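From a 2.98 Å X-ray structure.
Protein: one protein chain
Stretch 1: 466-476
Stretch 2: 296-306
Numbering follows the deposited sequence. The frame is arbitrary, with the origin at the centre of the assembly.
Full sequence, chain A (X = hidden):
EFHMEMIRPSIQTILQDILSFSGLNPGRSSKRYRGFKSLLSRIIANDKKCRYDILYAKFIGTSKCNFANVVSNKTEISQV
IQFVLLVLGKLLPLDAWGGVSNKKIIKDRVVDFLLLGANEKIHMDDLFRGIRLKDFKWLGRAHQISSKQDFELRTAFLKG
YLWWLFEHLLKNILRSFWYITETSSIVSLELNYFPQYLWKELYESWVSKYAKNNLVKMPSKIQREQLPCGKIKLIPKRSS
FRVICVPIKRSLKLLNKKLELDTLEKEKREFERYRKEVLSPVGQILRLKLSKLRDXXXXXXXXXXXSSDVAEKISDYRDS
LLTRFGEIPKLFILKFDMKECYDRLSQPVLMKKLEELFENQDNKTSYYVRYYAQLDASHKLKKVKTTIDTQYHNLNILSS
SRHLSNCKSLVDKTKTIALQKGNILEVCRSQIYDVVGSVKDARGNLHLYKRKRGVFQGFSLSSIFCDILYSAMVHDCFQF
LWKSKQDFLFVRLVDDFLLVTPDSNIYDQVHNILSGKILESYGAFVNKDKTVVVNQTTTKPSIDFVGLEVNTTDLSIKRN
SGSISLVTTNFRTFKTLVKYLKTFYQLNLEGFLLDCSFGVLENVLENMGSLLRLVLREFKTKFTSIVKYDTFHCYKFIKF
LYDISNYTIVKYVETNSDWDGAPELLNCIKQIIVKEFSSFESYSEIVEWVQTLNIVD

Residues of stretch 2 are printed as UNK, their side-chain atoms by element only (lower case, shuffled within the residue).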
# COMPACT_ATOMS: atom_id res chain seq x y z
N CYS A 466 15.70 -10.80 4.20
CA CYS A 466 15.89 -10.18 5.51
C CYS A 466 15.22 -10.99 6.61
O CYS A 466 15.74 -11.04 7.74
CB CYS A 466 15.36 -8.75 5.50
SG CYS A 466 15.59 -7.87 7.05
N ASP A 467 14.09 -11.63 6.32
CA ASP A 467 13.40 -12.44 7.32
C ASP A 467 14.27 -13.62 7.74
O ASP A 467 14.45 -13.88 8.94
CB ASP A 467 12.06 -12.92 6.77
CG ASP A 467 11.07 -13.26 7.88
OD1 ASP A 467 11.50 -13.56 9.01
OD2 ASP A 467 9.85 -13.22 7.61
N ILE A 468 14.80 -14.37 6.77
CA ILE A 468 15.64 -15.53 7.08
C ILE A 468 16.90 -15.10 7.81
O ILE A 468 17.34 -15.74 8.77
CB ILE A 468 15.96 -16.32 5.80
CG1 ILE A 468 14.68 -16.86 5.18
CG2 ILE A 468 16.92 -17.46 6.11
CD1 ILE A 468 14.90 -17.60 3.88
N LEU A 469 17.52 -14.00 7.37
CA LEU A 469 18.77 -13.56 7.97
C LEU A 469 18.57 -13.09 9.41
O LEU A 469 19.29 -13.52 10.32
CB LEU A 469 19.39 -12.44 7.13
CG LEU A 469 20.73 -11.89 7.63
CD1 LEU A 469 21.77 -13.00 7.69
CD2 LEU A 469 21.21 -10.76 6.74
N TYR A 470 17.58 -12.22 9.63
CA TYR A 470 17.37 -11.70 10.98
C TYR A 470 16.82 -12.76 11.92
O TYR A 470 17.15 -12.76 13.11
CB TYR A 470 16.44 -10.49 10.94
CG TYR A 470 17.15 -9.18 10.71
CD1 TYR A 470 18.51 -9.14 10.42
CD2 TYR A 470 16.47 -7.97 10.80
CE1 TYR A 470 19.17 -7.94 10.21
CE2 TYR A 470 17.12 -6.76 10.59
CZ TYR A 470 18.47 -6.76 10.30
OH TYR A 470 19.12 -5.56 10.10
N SER A 471 16.00 -13.69 11.41
CA SER A 471 15.53 -14.77 12.26
C SER A 471 16.65 -15.74 12.60
O SER A 471 16.62 -16.37 13.66
CB SER A 471 14.37 -15.51 11.59
OG SER A 471 13.60 -16.22 12.54
N ALA A 472 17.65 -15.87 11.73
CA ALA A 472 18.84 -16.63 12.07
C ALA A 472 19.71 -15.86 13.06
O ALA A 472 20.34 -16.46 13.94
CB ALA A 472 19.63 -16.96 10.81
N MET A 473 19.76 -14.53 12.93
CA MET A 473 20.59 -13.72 13.82
C MET A 473 20.10 -13.80 15.26
O MET A 473 20.89 -13.98 16.19
CB MET A 473 20.61 -12.27 13.34
CG MET A 473 21.31 -11.33 14.31
SD MET A 473 21.12 -9.59 13.86
CE MET A 473 19.35 -9.39 14.04
N VAL A 474 18.78 -13.66 15.46
CA VAL A 474 18.22 -13.73 16.81
C VAL A 474 18.44 -15.11 17.40
O VAL A 474 18.57 -15.26 18.63
CB VAL A 474 16.73 -13.34 16.79
CG1 VAL A 474 15.93 -14.30 15.92
CG2 VAL A 474 16.17 -13.29 18.19
N HIS A 475 18.50 -16.15 16.56
CA HIS A 475 18.66 -17.51 17.05
C HIS A 475 20.00 -17.69 17.76
O HIS A 475 20.05 -18.17 18.90
CB HIS A 475 18.52 -18.50 15.89
CG HIS A 475 18.80 -19.92 16.27
ND1 HIS A 475 18.26 -20.51 17.39
CD2 HIS A 475 19.56 -20.87 15.68
CE1 HIS A 475 18.67 -21.77 17.47
NE2 HIS A 475 19.46 -22.01 16.44
N ASP A 476 21.10 -17.32 17.10
CA ASP A 476 22.43 -17.60 17.64
C ASP A 476 23.00 -16.49 18.50
O ASP A 476 23.73 -16.77 19.45
CB ASP A 476 23.40 -17.91 16.49
CG ASP A 476 23.27 -16.95 15.33
OD1 ASP A 476 23.45 -15.73 15.54
OD2 ASP A 476 22.99 -17.42 14.21
N UNK A 296 10.43 -25.81 14.41
CA UNK A 296 11.43 -26.54 15.18
C UNK A 296 11.89 -25.74 16.40
O UNK A 296 11.76 -26.20 17.54
c UNK A 296 12.62 -26.88 14.28
c UNK A 296 13.67 -27.65 15.06
o UNK A 296 12.18 -27.68 13.18
N UNK A 297 12.45 -24.56 16.18
CA UNK A 297 13.09 -23.78 17.23
C UNK A 297 12.15 -22.72 17.78
O UNK A 297 11.45 -22.04 17.02
c UNK A 297 16.52 -25.10 14.32
c UNK A 297 17.18 -25.65 16.55
c UNK A 297 15.40 -24.06 16.18
o UNK A 297 18.27 -26.67 14.70
c UNK A 297 16.22 -24.78 17.04
c UNK A 297 14.36 -23.11 16.72
c UNK A 297 15.57 -24.23 14.81
c UNK A 297 17.32 -25.80 15.19
N UNK A 298 12.13 -22.58 19.11
CA UNK A 298 11.42 -21.47 19.73
C UNK A 298 12.08 -20.13 19.43
O UNK A 298 11.41 -19.09 19.51
c UNK A 298 10.38 -20.76 21.97
o UNK A 298 9.52 -20.37 24.16
c UNK A 298 10.34 -21.00 23.46
o UNK A 298 11.14 -21.83 23.95
c UNK A 298 11.33 -21.70 21.24
N UNK A 299 13.38 -20.13 19.10
CA UNK A 299 14.06 -18.88 18.78
C UNK A 299 13.58 -18.31 17.46
O UNK A 299 13.42 -17.09 17.32
o UNK A 299 15.94 -20.03 17.75
c UNK A 299 15.57 -19.10 18.76
N UNK A 300 13.35 -19.17 16.46
CA UNK A 300 12.78 -18.71 15.20
C UNK A 300 11.33 -18.30 15.35
O UNK A 300 10.83 -17.51 14.54
c UNK A 300 14.22 -19.21 12.06
c UNK A 300 15.39 -19.16 11.33
o UNK A 300 17.72 -19.60 11.14
c UNK A 300 12.91 -19.80 14.14
c UNK A 300 14.20 -19.74 13.34
c UNK A 300 16.56 -20.19 13.14
c UNK A 300 16.56 -19.65 11.87
c UNK A 300 15.38 -20.23 13.87
N UNK A 301 10.64 -18.81 16.37
CA UNK A 301 9.25 -18.45 16.62
C UNK A 301 9.10 -17.07 17.25
O UNK A 301 7.98 -16.55 17.30
n UNK A 301 8.56 -22.99 17.80
c UNK A 301 8.59 -19.52 17.50
n UNK A 301 8.34 -23.05 20.08
c UNK A 301 6.56 -21.01 17.60
n UNK A 301 7.02 -21.63 18.84
c UNK A 301 7.07 -19.59 17.41
c UNK A 301 7.97 -22.55 18.91
N UNK A 302 10.20 -16.47 17.71
CA UNK A 302 10.16 -15.10 18.21
C UNK A 302 9.93 -14.09 17.09
O UNK A 302 9.45 -12.99 17.36
c UNK A 302 11.45 -14.77 18.95
N UNK A 303 10.26 -14.45 15.85
CA UNK A 303 10.08 -13.57 14.71
C UNK A 303 8.65 -13.72 14.18
O UNK A 303 8.24 -14.82 13.81
c UNK A 303 11.09 -13.89 13.61
o UNK A 303 12.41 -13.82 14.11
N UNK A 304 7.91 -12.62 14.15
CA UNK A 304 6.54 -12.61 13.66
C UNK A 304 6.50 -11.90 12.31
O UNK A 304 7.43 -11.18 11.93
c UNK A 304 6.06 -10.53 14.96
c UNK A 304 5.51 -12.76 15.94
c UNK A 304 5.59 -11.94 14.66
N UNK A 305 5.40 -12.11 11.59
CA UNK A 305 5.26 -11.60 10.23
C UNK A 305 4.03 -10.70 10.07
O UNK A 305 3.50 -10.55 8.97
n UNK A 305 6.53 -11.60 7.41
c UNK A 305 5.44 -12.35 7.81
c UNK A 305 4.71 -12.58 6.69
n UNK A 305 5.37 -11.98 5.64
c UNK A 305 6.46 -11.39 6.10
c UNK A 305 5.22 -12.76 9.23
N UNK A 306 3.59 -10.07 11.16
CA UNK A 306 2.47 -9.13 11.10
C UNK A 306 2.39 -8.38 12.42
O UNK A 306 2.84 -8.87 13.46
o UNK A 306 0.79 -10.72 11.87
c UNK A 306 1.14 -9.84 10.82

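Position 296 carries three side-chain atoms: a CB bonded to one oxygen and one carbon. They lie beyond reach of the helix 466-476. This beta-branched hydroxyl is Thr296, whose OG1 suits its place by hydrogen-bonding elsewhere in the structure.

At position 297 a single carbon leads to a six-carbon ring bearing one oxygen, and His475 CE1 sits over one face of the ring. The residue is Tyr297, the first to leave helical phi/psi. CA-to-CB points toward the helix, and Tyr297 CD1 is 3.9 Å from His475 CE1. The two rings are oblique, their planes at 42°; the tyrosine gives His475 a flat surface to lie against while staying exposed.

Position 298 has three carbons, the third carrying two oxygens, and none touches the helix: Glu298. CA-to-CB points away from the helix, and a charged carboxylate is at ease in this exposed place.

Position 299 shows one carbon and one oxygen, and the oxygen meets His475 ND1. This is Ser299, small enough to let the backbones approach, with Ser299 CA 5.1 Å from His475 CA. Its hydroxyl makes a very short hydrogen bond, Ser299 OG to His475 ND1, 2.4 Å; either could be the donor.

Position 300 again has one carbon, then a six-carbon ring with an oxygen. Ser471 O lies over one face, and the ring also meets His475 CB, its oxygen Ala472 CB. It is Tyr300. CA-to-CB points sideways, but the end of the side chain comes nearer, and the ring covers a turn of the helix. Tyr300 CE1 is 3.8 Å from His475 CB, and Tyr300 OH is 3.3 Å from Ala472 CB. The small side chain of Ala472 leaves the phenol end close to the helix.

Position 301 holds three carbons, a nitrogen, then a carbon with two more nitrogens, clear of the helix: Arg301. CA-to-CB points away from the helix, and the exposed setting befits a long charged chain.

Position 302 has one carbon and is Ala302. CA-to-CB points toward the helix, yet Ala302 CB is 5.0 Å from Val474 CG2, a compact filler in a buried place.

At position 303, one carbon leads to one oxygen, which meets Ser471 OG and Val474 CG1. This is Ser303. Ser303 OG pairs with Ser471 OG at 3.1 Å in a hydrogen bond whose donor may be either, while Val474 CG1 packs 4.0 Å from Ser303 OG. A small hydroxyl here gives a buried polar group a partner.

Position 304 has three carbons branching at CB: Val304. CA-to-CB points away from the helix, and the apolar branched chain suits its buried place.

Position 305 has one carbon and a five-membered ring of three carbons and two nitrogens, near Asp467 OD2: His305. The ring is poorly ordered; His305 ND1 lies 3.7 Å from Asp467 OD2, so the imidazole sets a polar nitrogen near the carboxylate, with no hydrogen bond assigned.

Position 306 has one carbon and one oxygen, out of reach of the helix: Ser306. Its hydroxyl caps a backbone N just past the stretch, a typical serine role.

The contact therefore rests on one side of a regular helix. Asp467, Ser471, Val474 and His475 point toward stretch 2, two hydrogen bonds hold Ser299 and Ser303, and Tyr300 fills the space beside them, within 473 Å² of buried surface.

Stretch 2, residues 296-306: TYESYRASVHS
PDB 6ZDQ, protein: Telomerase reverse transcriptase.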